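Local coordinates for periplasmic molybdate-binding protein (Azotobacter vinelandii, PDB 1ATG), which binds molybdate and tungstate in a pocket between its two domains, probably as the periplasmic component of an ABC transporter, at residues V5-F10 against G34-V39; A55-P60 against P189-A194; P71-T76 against Q193-K198; I79-L84 against V163-I168; A108-Q113 against N144-A149. All coordinates share one frame; numbering follows the deposited sequence. Where two conformers were deposited one is given.

Contact 1: residues V5-F10 against G34-V39; sequences VTATNF and GSSGPV. With WO4 (tungstate(VI)ion), chain B.
Ser36 grips tungstate oxygen O4 twice, through its backbone N and its hydroxyl OG, each 2.8 Å away, and that same OG rests against Ala7 CB. This is the anion-binding corner of a periplasmic binding protein domain: strand 2-7 and the parallel strand ending at Gly34 run out side by side toward the ligand, and the second leads into helix 36-44, whose first residue offers its N-H to the anion. Thr8 and Asn9 work from the end of the first strand. Thr8 OG1, placed between its own N and carbonyl carbon (chi1 69°), donates to O1 over 2.7 Å and also meets Gly147 N. The methyl CG2 of Thr8 goes the other way and lies on the peptide of Gly34, 3.4 Å from its carbonyl C. Asn9 pinches O2 between its backbone N at 2.9 Å and its ND2 at 2.8 Å. Its OD1 is bonded to Tyr227 and Gln192, which fixes the amide's rotation with ND2 facing the ligand. Behind the site the backbones are tied by Gly34 N to Thr6 O, 3.1 Å long, and the valines meet tip to tip, Val5 CG2 lying 3.5 Å from Val39 CG1.

Contact 2: residues A55-P60 against P189-A194; sequences ADEKSP and PIVQQA
Asp56 and Gln193 supply the direct backbone bond: Gln193 N donates to Asp56 O over 3.1 Å, standing 51° above the plane of that carbonyl. Close by, Asp56 CA makes a C-H...O contact with Val191 O, and a water bridges the next step, bonded to Val191 O at 2.7 Å and weakly to Glu57 N.

Van der Waals contacts come next. Glu57 CG, beside its backbone N (chi1 -53°), touches Val191; the chain slants across the valine, with Glu57 CD 3.6 Å from Val191 CG1. Pro60 CG and Ile190 CG2 each rest against a backbone carbonyl oxygen, of Gln193 and Ala55 respectively.

Among polar ends, Glu57 OE1 comes within 3.4 Å of Gln193 NE2, but the planes stand 90° apart and the amide N-H is poorly aimed, so the pair is not hydrogen-bonded; Arg74 and Thr76 engage that amide instead. An alanine at Glu57 would probably open a gap beside Val191 CG1 and uncover one flank of the Gln193 amide.

Asp56 OD1, also bonded to Ser54, accepts Ser59 N at 3.0 Å, capping helix 58-65, while its carbonyl is tied to strand 191-196: a capped strand-to-helix loop beside the tungstate pocket, which Ala55 lines.

Contact 3: residues P71-T76 against Q193-K198; sequences PGSRFT and QAVITK
Arg74 and Gln193 meet at a slant, the guanidinium and amide planes turned 56° apart. Gln193 OE1 lies at the edge of the guanidinium, only 2° out of its plane, and receives NH1 on a lone pair at 2.8 Å. On the other side of the same amide, NE2 donates to Thr76 OG1 over 3.0 Å. An alanine in place of Gln193 would probably cost Arg74 NH1 this acceptor and Thr76 OG1 its amide donor, and leave the arginine tip freer to turn.

Farther back, Arg74 runs side by side with Val195, its CB 3.7 Å from Val195 CG1. The chain then bends at chi3 (54°), which places NE, the atom salt-bridged to Asp64. Ser73 OG accepts Ile196 N at 3.0 Å and is also bonded to Leu70 O. Phe75 leans obliquely on Ala194, CE1 to CB 4.2 Å, and its ring meets Lys214 in a cation-pi contact.

Paired bonds between Phe75 and Ala194, the shorter running 2.9 Å from Ala194 N to Phe75 O, make these an antiparallel hydrogen-bonded pair, with Thr76 and Gln193 the non-hydrogen-bonded pair beside it. Such an antiparallel strand, 191-196, inserted into an otherwise parallel domain sheet is the topology of type II periplasmic binding proteins.

Contact 4: residues I79-L84 against V163-I168; sequences IGKLVL and VALAQI
Val83 is the bump round which this contact is shaped, with Leu165 and Ile168 closing on it from the other segment. The setting is the antiparallel pairing of strands 75-86 and 160-164 in the second domain of a type II periplasmic binding protein fold. Val83 CG2 presses into the turn that follows strand 160-164, 3.6 Å from Leu165 CA. The other methyl, CG1, meets Ile168 CD1 tip to tip at 4.0 Å. Leu165 fills the next hollow: its CB packs on Val83 CG2, while CD2 reaches Lys81 CD at 3.8 Å, the two side chains lying side by side and pointing the same way. On the far side, Leu82 CD1 folds back to 3.8 Å from Val163 O. Helix 116-127 packs on Leu82, and His150 on both Val163 and Ile168.

A pair of backbone bonds joins Val83 and Val163, the shorter from Val163 N to Val83 O at 2.9 Å. The pairing is carried past the strand by Leu165 N to Lys81 O. Gln167 ties down the turn: its OE1 takes Ala164 N at 2.9 Å, and its NE2 reaches Val146 O. A water accepts from Lys81 N at 2.9 Å and, weakly, from Leu165 N.

Contact 5: residues A108-Q113 against N144-A149; sequences AISNPQ and NSVGQA. With WO4 (tungstate(VI)ion), chain B; SO4 (sulfate ion), chain D.
Ser110 and Val146 meet on the second-domain side of the tungstate pocket, where the N-terminus of helix 146-154 faces the anion, an arrangement common among oxyanion-binding proteins. Val146 N points almost straight at tungstate oxygen O1, a bond of 2.8 Å with 174° at the hydrogen. Val146 CG1, set between the backbone N and carbonyl carbon (chi1 77°), lies 3.5 Å from the same O1. The partial positive charge of a helix start would be expected to favour the anion here.

Ser145, the residue before the helix, is its N-cap: OG accepts Gln148 N over 2.9 Å, which holds the first turn. Gln148 is gripped at both ends of its amide. OE1 takes Asn144 N at 2.8 Å, the donor standing 39° above the carbonyl plane, and NE2 donates to a sulfate oxygen, O4, at 3.0 Å; the sulfate is probably from the crystallisation liquor.

The strand meets this helix start mainly through small groups. Ser110 CB rests on the peptide between Ser145 and Val146, 3.4 Å from Ser145 C, and one turn on, Ala108 CB faces Ala149 CB at 4.2 Å. With only serine and alanine side chains and the flank of Val146 at the meeting line, strand and helix come close.

Strand 107-110 runs between the parallel strands 140-143 and 160-164. Ile109, on the side away from helix 146-154, packs on helix 116-127, whose Tyr117 touches Val146.

Overall arrangement
Contacts 1 and 5 face each other across the tungstate, centres 11 Å apart, and both bond it; Tyr117 N adds a further donor. They also touch directly: Thr8 OG1 is 2.8 Å from Gly147 N, a probable hydrogen bond between the two sides. Contact 2 backs contact 1, where Ser36 OG lies 2.9 Å from Ala55 N and Asn9 ND2 packs 3.5 Å from Ala55 CB. Contact 3 continues strand 191-196 away from the ligand, Gln193 being about 12 Å from it by nearest side-chain approach. Strand 75-86 then carries the chain from contact 3 to contact 4, whose centres are 23 Å apart. Contact 4 touches contact 5, with Val163 CA 3.7 Å from Val146 CG2.

Contact 1: residues V5-F10 against G34-V39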
# COMPACT_ATOMS: atom_id res chain seq x y z
N VAL A 5 -8.97 -6.69 7.04
CA VAL A 5 -8.20 -5.49 7.35
C VAL A 5 -7.08 -5.37 6.32
O VAL A 5 -6.42 -6.34 5.96
CB VAL A 5 -7.67 -5.49 8.78
CG1 VAL A 5 -6.69 -6.62 9.01
CG2 VAL A 5 -7.05 -4.13 9.13
N THR A 6 -6.89 -4.15 5.83
CA THR A 6 -5.88 -3.91 4.82
C THR A 6 -4.97 -2.74 5.14
O THR A 6 -5.39 -1.72 5.68
CB THR A 6 -6.53 -3.69 3.44
OG1 THR A 6 -5.50 -3.55 2.44
CG2 THR A 6 -7.39 -2.43 3.36
N ALA A 7 -3.72 -2.88 4.73
CA ALA A 7 -2.78 -1.76 4.65
C ALA A 7 -3.48 -0.70 3.81
O ALA A 7 -4.14 -1.00 2.80
CB ALA A 7 -1.50 -2.23 3.99
N THR A 8 -3.28 0.58 4.16
CA THR A 8 -4.00 1.64 3.51
C THR A 8 -3.76 1.75 2.02
O THR A 8 -4.71 2.17 1.34
CB THR A 8 -3.75 3.04 4.12
OG1 THR A 8 -2.42 3.49 3.85
CG2 THR A 8 -4.01 3.07 5.61
N ASN A 9 -2.61 1.40 1.48
CA ASN A 9 -2.43 1.53 0.04
C ASN A 9 -3.50 0.81 -0.76
O ASN A 9 -3.82 1.23 -1.88
CB ASN A 9 -1.07 0.97 -0.39
CG ASN A 9 -1.03 -0.54 -0.50
OD1 ASN A 9 -1.23 -1.17 -1.55
ND2 ASN A 9 -0.77 -1.18 0.66
N PHE A 10 -3.96 -0.33 -0.24
CA PHE A 10 -4.82 -1.26 -0.97
C PHE A 10 -6.29 -1.05 -0.71
O PHE A 10 -7.13 -1.79 -1.24
CB PHE A 10 -4.40 -2.69 -0.57
CG PHE A 10 -4.83 -3.80 -1.49
CD1 PHE A 10 -4.44 -3.84 -2.81
CD2 PHE A 10 -5.61 -4.83 -0.99
CE1 PHE A 10 -4.82 -4.90 -3.63
CE2 PHE A 10 -6.01 -5.89 -1.81
CZ PHE A 10 -5.62 -5.89 -3.13
N GLY A 34 -5.49 0.42 7.89
CA GLY A 34 -4.53 1.17 8.69
C GLY A 34 -3.15 0.88 8.12
O GLY A 34 -3.05 0.12 7.13
N SER A 35 -2.09 1.48 8.64
CA SER A 35 -0.74 1.19 8.21
C SER A 35 -0.42 -0.25 8.59
O SER A 35 -0.93 -0.76 9.62
CB SER A 35 0.25 2.15 8.87
OG SER A 35 0.16 3.40 8.23
N SER A 36 0.49 -0.87 7.86
CA SER A 36 0.81 -2.27 8.09
C SER A 36 1.31 -2.58 9.48
O SER A 36 0.91 -3.57 10.10
CB SER A 36 1.86 -2.74 7.06
OG SER A 36 1.31 -2.69 5.74
N GLY A 37 2.18 -1.73 10.03
CA GLY A 37 2.74 -1.92 11.37
C GLY A 37 1.66 -1.96 12.43
O GLY A 37 1.51 -2.94 13.18
N PRO A 38 0.88 -0.90 12.56
CA PRO A 38 -0.19 -0.84 13.55
C PRO A 38 -1.20 -1.96 13.37
O PRO A 38 -1.70 -2.51 14.37
CB PRO A 38 -0.82 0.53 13.41
CG PRO A 38 0.14 1.33 12.61
CD PRO A 38 1.04 0.39 11.87
N VAL A 39 -1.54 -2.32 12.12
CA VAL A 39 -2.48 -3.43 11.92
C VAL A 39 -1.88 -4.73 12.44
O VAL A 39 -2.59 -5.49 13.12
CB VAL A 39 -2.93 -3.53 10.46
CG1 VAL A 39 -3.75 -4.80 10.24
CG2 VAL A 39 -3.74 -2.32 10.05
W WO4 B . 0.85 1.26 4.00
O1 WO4 B . 0.07 2.72 4.65
O2 WO4 B . -0.07 0.60 2.69
O3 WO4 B . 2.47 1.62 3.39
O4 WO4 B . 1.01 0.01 5.25

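Contact 2: residues A55-P60 against P189-A194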
# COMPACT_ATOMS: atom_id res chain seq x y z
N ALA A 55 1.19 -4.38 3.40
CA ALA A 55 1.93 -3.77 2.31
C ALA A 55 3.35 -4.34 2.24
O ALA A 55 4.14 -3.86 1.43
CB ALA A 55 2.00 -2.26 2.47
N ASP A 56 3.66 -5.36 3.04
CA ASP A 56 4.97 -5.99 3.02
C ASP A 56 4.82 -7.49 3.25
O ASP A 56 3.74 -8.05 3.32
CB ASP A 56 5.90 -5.38 4.06
CG ASP A 56 5.54 -5.60 5.51
OD1 ASP A 56 4.63 -6.38 5.85
OD2 ASP A 56 6.19 -4.91 6.36
N GLU A 57 5.96 -8.15 3.32
CA GLU A 57 6.09 -9.56 3.63
C GLU A 57 6.40 -9.73 5.12
O GLU A 57 5.98 -10.70 5.74
CB GLU A 57 7.23 -10.22 2.86
CG GLU A 57 7.22 -10.03 1.36
CD GLU A 57 8.11 -11.03 0.66
OE1 GLU A 57 7.64 -12.17 0.45
OE2 GLU A 57 9.26 -10.68 0.35
N LYS A 58 7.13 -8.78 5.70
CA LYS A 58 7.57 -8.88 7.09
C LYS A 58 6.44 -9.10 8.07
O LYS A 58 6.56 -10.02 8.91
CB LYS A 58 8.36 -7.62 7.48
CG LYS A 58 8.88 -7.60 8.91
CD LYS A 58 9.49 -6.25 9.25
CE LYS A 58 8.42 -5.22 9.60
NZ LYS A 58 9.02 -3.93 10.04
N SER A 59 5.37 -8.31 8.04
CA SER A 59 4.31 -8.47 9.04
C SER A 59 3.63 -9.82 8.89
O SER A 59 3.56 -10.56 9.89
CB SER A 59 3.36 -7.29 9.12
OG SER A 59 4.01 -6.24 9.86
N PRO A 60 3.17 -10.23 7.72
CA PRO A 60 2.61 -11.56 7.53
C PRO A 60 3.58 -12.65 7.96
O PRO A 60 3.16 -13.63 8.59
CB PRO A 60 2.31 -11.61 6.03
CG PRO A 60 1.98 -10.18 5.73
CD PRO A 60 3.05 -9.41 6.49
N PRO A 189 11.56 -3.77 -3.80
CA PRO A 189 10.20 -3.97 -4.27
C PRO A 189 9.20 -4.12 -3.15
O PRO A 189 9.40 -4.74 -2.10
CB PRO A 189 10.30 -5.18 -5.18
CG PRO A 189 11.70 -5.12 -5.70
CD PRO A 189 12.52 -4.62 -4.54
N ILE A 190 8.02 -3.54 -3.38
CA ILE A 190 6.94 -3.53 -2.39
C ILE A 190 6.09 -4.76 -2.58
O ILE A 190 5.02 -4.75 -3.21
CB ILE A 190 6.15 -2.21 -2.51
CG1 ILE A 190 7.07 -0.99 -2.36
CG2 ILE A 190 5.05 -2.15 -1.47
CD1 ILE A 190 6.42 0.31 -2.77
N VAL A 191 6.58 -5.88 -2.05
CA VAL A 191 5.95 -7.19 -2.18
C VAL A 191 4.92 -7.36 -1.08
O VAL A 191 5.28 -7.33 0.10
CB VAL A 191 7.03 -8.29 -2.16
CG1 VAL A 191 6.35 -9.64 -2.21
CG2 VAL A 191 7.98 -8.08 -3.33
N GLN A 192 3.65 -7.43 -1.45
CA GLN A 192 2.57 -7.38 -0.47
C GLN A 192 1.97 -8.75 -0.23
O GLN A 192 1.51 -9.41 -1.16
CB GLN A 192 1.50 -6.38 -0.97
CG GLN A 192 2.12 -5.06 -1.40
CD GLN A 192 1.20 -3.93 -1.77
OE1 GLN A 192 1.66 -2.97 -2.40
NE2 GLN A 192 -0.06 -3.93 -1.37
N GLN A 193 2.00 -9.16 1.05
CA GLN A 193 1.48 -10.48 1.39
C GLN A 193 0.26 -10.40 2.28
O GLN A 193 0.02 -9.42 2.99
CB GLN A 193 2.56 -11.33 2.07
CG GLN A 193 3.72 -11.64 1.13
CD GLN A 193 4.44 -12.90 1.56
OE1 GLN A 193 4.76 -13.04 2.74
NE2 GLN A 193 4.66 -13.81 0.62
N ALA A 194 -0.55 -11.45 2.19
CA ALA A 194 -1.77 -11.58 2.93
C ALA A 194 -1.75 -12.90 3.71
O ALA A 194 -1.06 -13.84 3.34
CB ALA A 194 -2.99 -11.57 2.02
O HOH W 1 7.73 -6.50 1.01

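Contact 3: residues P71-T76 against Q193-K198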
# COMPACT_ATOMS: atom_id res chain seq x y z
N PRO A 71 -1.53 -21.47 9.28
CA PRO A 71 -0.44 -22.08 8.54
C PRO A 71 -0.82 -22.36 7.09
O PRO A 71 -1.94 -22.78 6.82
CB PRO A 71 -0.12 -23.35 9.32
CG PRO A 71 -0.62 -23.08 10.70
CD PRO A 71 -1.84 -22.20 10.53
N GLY A 72 0.07 -22.04 6.16
CA GLY A 72 -0.16 -22.28 4.75
C GLY A 72 -0.99 -21.23 4.03
O GLY A 72 -1.19 -21.35 2.81
N SER A 73 -1.50 -20.21 4.71
CA SER A 73 -2.33 -19.20 4.07
C SER A 73 -1.57 -18.00 3.53
O SER A 73 -2.17 -17.24 2.76
CB SER A 73 -3.40 -18.67 5.04
OG SER A 73 -2.82 -17.87 6.06
N ARG A 74 -0.32 -17.83 3.90
CA ARG A 74 0.43 -16.66 3.44
C ARG A 74 0.79 -16.70 1.97
O ARG A 74 1.34 -17.69 1.48
CB ARG A 74 1.70 -16.57 4.28
CG ARG A 74 2.46 -15.26 4.03
CD ARG A 74 3.42 -15.02 5.20
NE ARG A 74 4.29 -16.18 5.39
CZ ARG A 74 5.37 -16.38 4.65
NH1 ARG A 74 5.75 -15.53 3.71
NH2 ARG A 74 6.13 -17.46 4.88
N PHE A 75 0.54 -15.60 1.25
CA PHE A 75 0.90 -15.52 -0.16
C PHE A 75 1.03 -14.07 -0.60
O PHE A 75 0.55 -13.15 0.07
CB PHE A 75 -0.11 -16.27 -1.03
CG PHE A 75 -1.39 -15.54 -1.31
CD1 PHE A 75 -2.38 -15.43 -0.36
CD2 PHE A 75 -1.62 -14.97 -2.56
CE1 PHE A 75 -3.55 -14.75 -0.63
CE2 PHE A 75 -2.78 -14.29 -2.84
CZ PHE A 75 -3.76 -14.19 -1.88
N THR A 76 1.75 -13.90 -1.69
CA THR A 76 1.91 -12.57 -2.29
C THR A 76 0.71 -12.26 -3.16
O THR A 76 0.53 -12.92 -4.20
CB THR A 76 3.20 -12.49 -3.11
OG1 THR A 76 4.27 -12.73 -2.18
CG2 THR A 76 3.37 -11.13 -3.76
N GLN A 193 2.00 -9.16 1.05
CA GLN A 193 1.48 -10.48 1.39
C GLN A 193 0.26 -10.40 2.28
O GLN A 193 0.02 -9.42 2.99
CB GLN A 193 2.56 -11.33 2.07
CG GLN A 193 3.72 -11.64 1.13
CD GLN A 193 4.44 -12.90 1.56
OE1 GLN A 193 4.76 -13.04 2.74
NE2 GLN A 193 4.66 -13.81 0.62
N ALA A 194 -0.55 -11.45 2.19
CA ALA A 194 -1.77 -11.58 2.93
C ALA A 194 -1.75 -12.90 3.71
O ALA A 194 -1.06 -13.84 3.34
CB ALA A 194 -2.99 -11.57 2.02
N VAL A 195 -2.49 -12.89 4.82
CA VAL A 195 -2.63 -14.11 5.62
C VAL A 195 -4.06 -14.17 6.13
O VAL A 195 -4.79 -13.20 6.26
CB VAL A 195 -1.72 -14.19 6.86
CG1 VAL A 195 -0.27 -14.46 6.52
CG2 VAL A 195 -1.84 -12.94 7.72
N ILE A 196 -4.45 -15.41 6.47
CA ILE A 196 -5.68 -15.65 7.21
C ILE A 196 -5.26 -15.64 8.70
O ILE A 196 -4.20 -16.15 9.03
CB ILE A 196 -6.35 -16.99 6.87
CG1 ILE A 196 -6.87 -16.95 5.43
CG2 ILE A 196 -7.49 -17.30 7.84
CD1 ILE A 196 -7.44 -18.28 4.96
N THR A 197 -6.07 -14.99 9.51
CA THR A 197 -5.79 -14.95 10.96
C THR A 197 -6.20 -16.30 11.55
O THR A 197 -7.36 -16.67 11.39
CB THR A 197 -6.50 -13.76 11.59
OG1 THR A 197 -6.03 -12.51 11.02
CG2 THR A 197 -6.25 -13.69 13.09
N LYS A 198 -5.29 -17.00 12.21
CA LYS A 198 -5.54 -18.34 12.73
C LYS A 198 -6.80 -18.52 13.55
O LYS A 198 -7.49 -19.54 13.45
CB LYS A 198 -4.33 -18.82 13.54
CG LYS A 198 -4.29 -20.32 13.80
CD LYS A 198 -2.89 -20.74 14.23
CE LYS A 198 -2.86 -22.11 14.87
NZ LYS A 198 -1.48 -22.46 15.34

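Contact 4: residues I79-L84 against V163-I168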
# COMPACT_ATOMS: atom_id res chain seq x y z
N ILE A 79 2.15 -6.74 -5.97
CA ILE A 79 3.43 -6.05 -5.83
C ILE A 79 3.15 -4.60 -6.23
O ILE A 79 2.66 -4.31 -7.33
CB ILE A 79 4.55 -6.65 -6.67
CG1 ILE A 79 4.81 -8.12 -6.28
CG2 ILE A 79 5.86 -5.89 -6.51
CD1 ILE A 79 4.80 -9.08 -7.43
N GLY A 80 3.40 -3.68 -5.30
CA GLY A 80 3.06 -2.28 -5.50
C GLY A 80 4.03 -1.57 -6.40
O GLY A 80 5.05 -2.11 -6.87
N LYS A 81 3.71 -0.31 -6.67
CA LYS A 81 4.57 0.55 -7.47
C LYS A 81 4.58 1.92 -6.79
O LYS A 81 3.55 2.59 -6.71
CB LYS A 81 4.01 0.66 -8.88
CG LYS A 81 4.90 1.37 -9.89
CD LYS A 81 4.52 1.00 -11.32
CE LYS A 81 5.50 1.61 -12.31
NZ LYS A 81 5.34 1.03 -13.67
N LEU A 82 5.75 2.31 -6.34
CA LEU A 82 5.92 3.61 -5.69
C LEU A 82 5.88 4.73 -6.71
O LEU A 82 6.44 4.63 -7.82
CB LEU A 82 7.29 3.62 -5.01
CG LEU A 82 7.63 4.89 -4.23
CD1 LEU A 82 6.75 5.06 -2.99
CD2 LEU A 82 9.09 4.82 -3.82
N VAL A 83 5.25 5.85 -6.35
CA VAL A 83 5.18 7.00 -7.22
C VAL A 83 5.47 8.28 -6.46
O VAL A 83 4.96 8.46 -5.33
CB VAL A 83 3.81 7.18 -7.89
CG1 VAL A 83 3.94 8.11 -9.10
CG2 VAL A 83 3.14 5.89 -8.32
N LEU A 84 6.30 9.14 -7.02
CA LEU A 84 6.43 10.51 -6.52
C LEU A 84 5.35 11.31 -7.24
O LEU A 84 5.29 11.30 -8.49
CB LEU A 84 7.80 11.08 -6.86
CG LEU A 84 7.98 12.55 -6.45
CD1 LEU A 84 7.96 12.72 -4.94
CD2 LEU A 84 9.28 13.09 -7.03
N VAL A 163 3.49 8.07 -2.86
CA VAL A 163 2.22 7.38 -2.76
C VAL A 163 2.22 6.07 -3.53
O VAL A 163 3.21 5.73 -4.18
CB VAL A 163 1.07 8.30 -3.27
CG1 VAL A 163 1.01 9.63 -2.52
CG2 VAL A 163 1.20 8.55 -4.76
N ALA A 164 1.13 5.34 -3.44
CA ALA A 164 0.96 4.10 -4.20
C ALA A 164 0.31 4.43 -5.53
O ALA A 164 -0.62 5.23 -5.62
CB ALA A 164 0.07 3.15 -3.42
N LEU A 165 0.71 3.73 -6.59
CA LEU A 165 0.09 3.96 -7.90
C LEU A 165 -1.40 3.76 -7.85
O LEU A 165 -2.18 4.51 -8.45
CB LEU A 165 0.75 3.04 -8.93
CG LEU A 165 0.15 3.11 -10.35
CD1 LEU A 165 0.16 4.52 -10.91
CD2 LEU A 165 0.93 2.18 -11.29
N ALA A 166 -1.90 2.75 -7.13
CA ALA A 166 -3.31 2.47 -7.05
C ALA A 166 -4.11 3.66 -6.57
O ALA A 166 -5.29 3.81 -6.92
CB ALA A 166 -3.56 1.30 -6.10
N GLN A 167 -3.54 4.53 -5.73
CA GLN A 167 -4.26 5.67 -5.19
C GLN A 167 -4.46 6.79 -6.19
O GLN A 167 -5.28 7.69 -5.93
CB GLN A 167 -3.49 6.22 -3.98
CG GLN A 167 -3.41 5.24 -2.83
CD GLN A 167 -2.46 5.78 -1.77
OE1 GLN A 167 -1.32 6.13 -2.08
NE2 GLN A 167 -2.92 5.85 -0.52
N ILE A 168 -3.73 6.81 -7.29
CA ILE A 168 -3.79 7.93 -8.22
C ILE A 168 -4.13 7.54 -9.64
O ILE A 168 -4.52 8.42 -10.44
CB ILE A 168 -2.49 8.75 -8.21
CG1 ILE A 168 -1.27 7.95 -8.68
CG2 ILE A 168 -2.25 9.35 -6.82
CD1 ILE A 168 0.02 8.75 -8.67
O HOH W 2 1.13 0.65 -5.72

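Contact 5: residues A108-Q113 against N144-A149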
# COMPACT_ATOMS: atom_id res chain seq x y z
N ALA A 108 5.32 14.68 1.54
CA ALA A 108 4.64 13.76 2.44
C ALA A 108 5.19 12.36 2.26
O ALA A 108 5.12 11.79 1.15
CB ALA A 108 3.14 13.78 2.21
N ILE A 109 5.78 11.80 3.32
CA ILE A 109 6.33 10.45 3.26
C ILE A 109 5.77 9.70 4.45
O ILE A 109 5.91 10.15 5.61
CB ILE A 109 7.86 10.39 3.26
CG1 ILE A 109 8.41 11.31 2.16
CG2 ILE A 109 8.34 8.95 3.11
CD1 ILE A 109 9.90 11.26 1.95
N SER A 110 5.13 8.57 4.21
CA SER A 110 4.58 7.82 5.35
C SER A 110 5.74 7.32 6.21
O SER A 110 6.86 7.09 5.78
CB SER A 110 3.62 6.74 4.93
OG SER A 110 4.14 5.82 4.01
N ASN A 111 5.45 7.18 7.50
CA ASN A 111 6.44 6.78 8.50
C ASN A 111 7.07 5.45 8.11
O ASN A 111 6.35 4.45 8.11
CB ASN A 111 5.68 6.70 9.82
CG ASN A 111 6.54 6.29 11.00
OD1 ASN A 111 7.64 5.79 10.83
ND2 ASN A 111 6.03 6.56 12.21
N PRO A 112 8.36 5.39 7.84
CA PRO A 112 8.97 4.18 7.33
C PRO A 112 9.04 3.04 8.32
O PRO A 112 9.18 1.89 7.90
CB PRO A 112 10.34 4.64 6.84
CG PRO A 112 10.65 5.80 7.72
CD PRO A 112 9.31 6.52 7.84
N GLN A 113 8.88 3.34 9.61
CA GLN A 113 8.88 2.28 10.62
C GLN A 113 7.58 1.48 10.59
O GLN A 113 7.57 0.34 11.07
CB GLN A 113 9.05 2.90 12.01
CG GLN A 113 10.36 3.66 12.17
CD GLN A 113 11.56 2.74 12.16
OE1 GLN A 113 11.54 1.68 12.77
NE2 GLN A 113 12.61 3.15 11.45
N ASN A 144 1.07 9.16 8.79
CA ASN A 144 0.94 7.93 9.57
C ASN A 144 0.55 6.72 8.74
O ASN A 144 0.47 5.63 9.29
CB ASN A 144 0.01 8.12 10.78
CG ASN A 144 -1.42 8.34 10.38
OD1 ASN A 144 -1.83 8.23 9.22
ND2 ASN A 144 -2.23 8.66 11.40
N SER A 145 0.40 6.90 7.43
CA SER A 145 0.05 5.82 6.52
C SER A 145 0.23 6.39 5.10
O SER A 145 0.25 7.61 4.94
CB SER A 145 -1.39 5.37 6.71
OG SER A 145 -2.28 6.33 6.19
N VAL A 146 0.27 5.49 4.10
CA VAL A 146 0.30 6.03 2.73
C VAL A 146 -1.05 6.60 2.35
O VAL A 146 -1.14 7.49 1.49
CB VAL A 146 0.88 5.04 1.72
CG1 VAL A 146 -0.10 3.96 1.33
CG2 VAL A 146 1.37 5.77 0.47
N GLY A 147 -2.13 6.16 2.97
CA GLY A 147 -3.43 6.80 2.82
C GLY A 147 -3.34 8.29 3.20
O GLY A 147 -3.79 9.17 2.47
N GLN A 148 -2.71 8.58 4.34
CA GLN A 148 -2.54 9.97 4.75
C GLN A 148 -1.55 10.70 3.86
O GLN A 148 -1.81 11.86 3.51
CB GLN A 148 -2.14 10.05 6.22
CG GLN A 148 -1.93 11.48 6.70
CD GLN A 148 -1.75 11.55 8.20
OE1 GLN A 148 -0.67 11.35 8.76
NE2 GLN A 148 -2.84 11.84 8.91
N ALA A 149 -0.45 10.08 3.41
CA ALA A 149 0.46 10.75 2.49
C ALA A 149 -0.29 11.15 1.21
O ALA A 149 -0.11 12.26 0.70
CB ALA A 149 1.64 9.85 2.18
W WO4 B . 0.85 1.26 4.00
O1 WO4 B . 0.07 2.72 4.65
O2 WO4 B . -0.07 0.60 2.69
O3 WO4 B . 2.47 1.62 3.39
O4 WO4 B . 1.01 0.01 5.25
S SO4 D . -5.84 12.47 6.41
O1 SO4 D . -7.28 12.82 6.16
O2 SO4 D . -4.99 13.39 5.58
O3 SO4 D . -5.60 11.04 6.01
O4 SO4 D . -5.51 12.64 7.85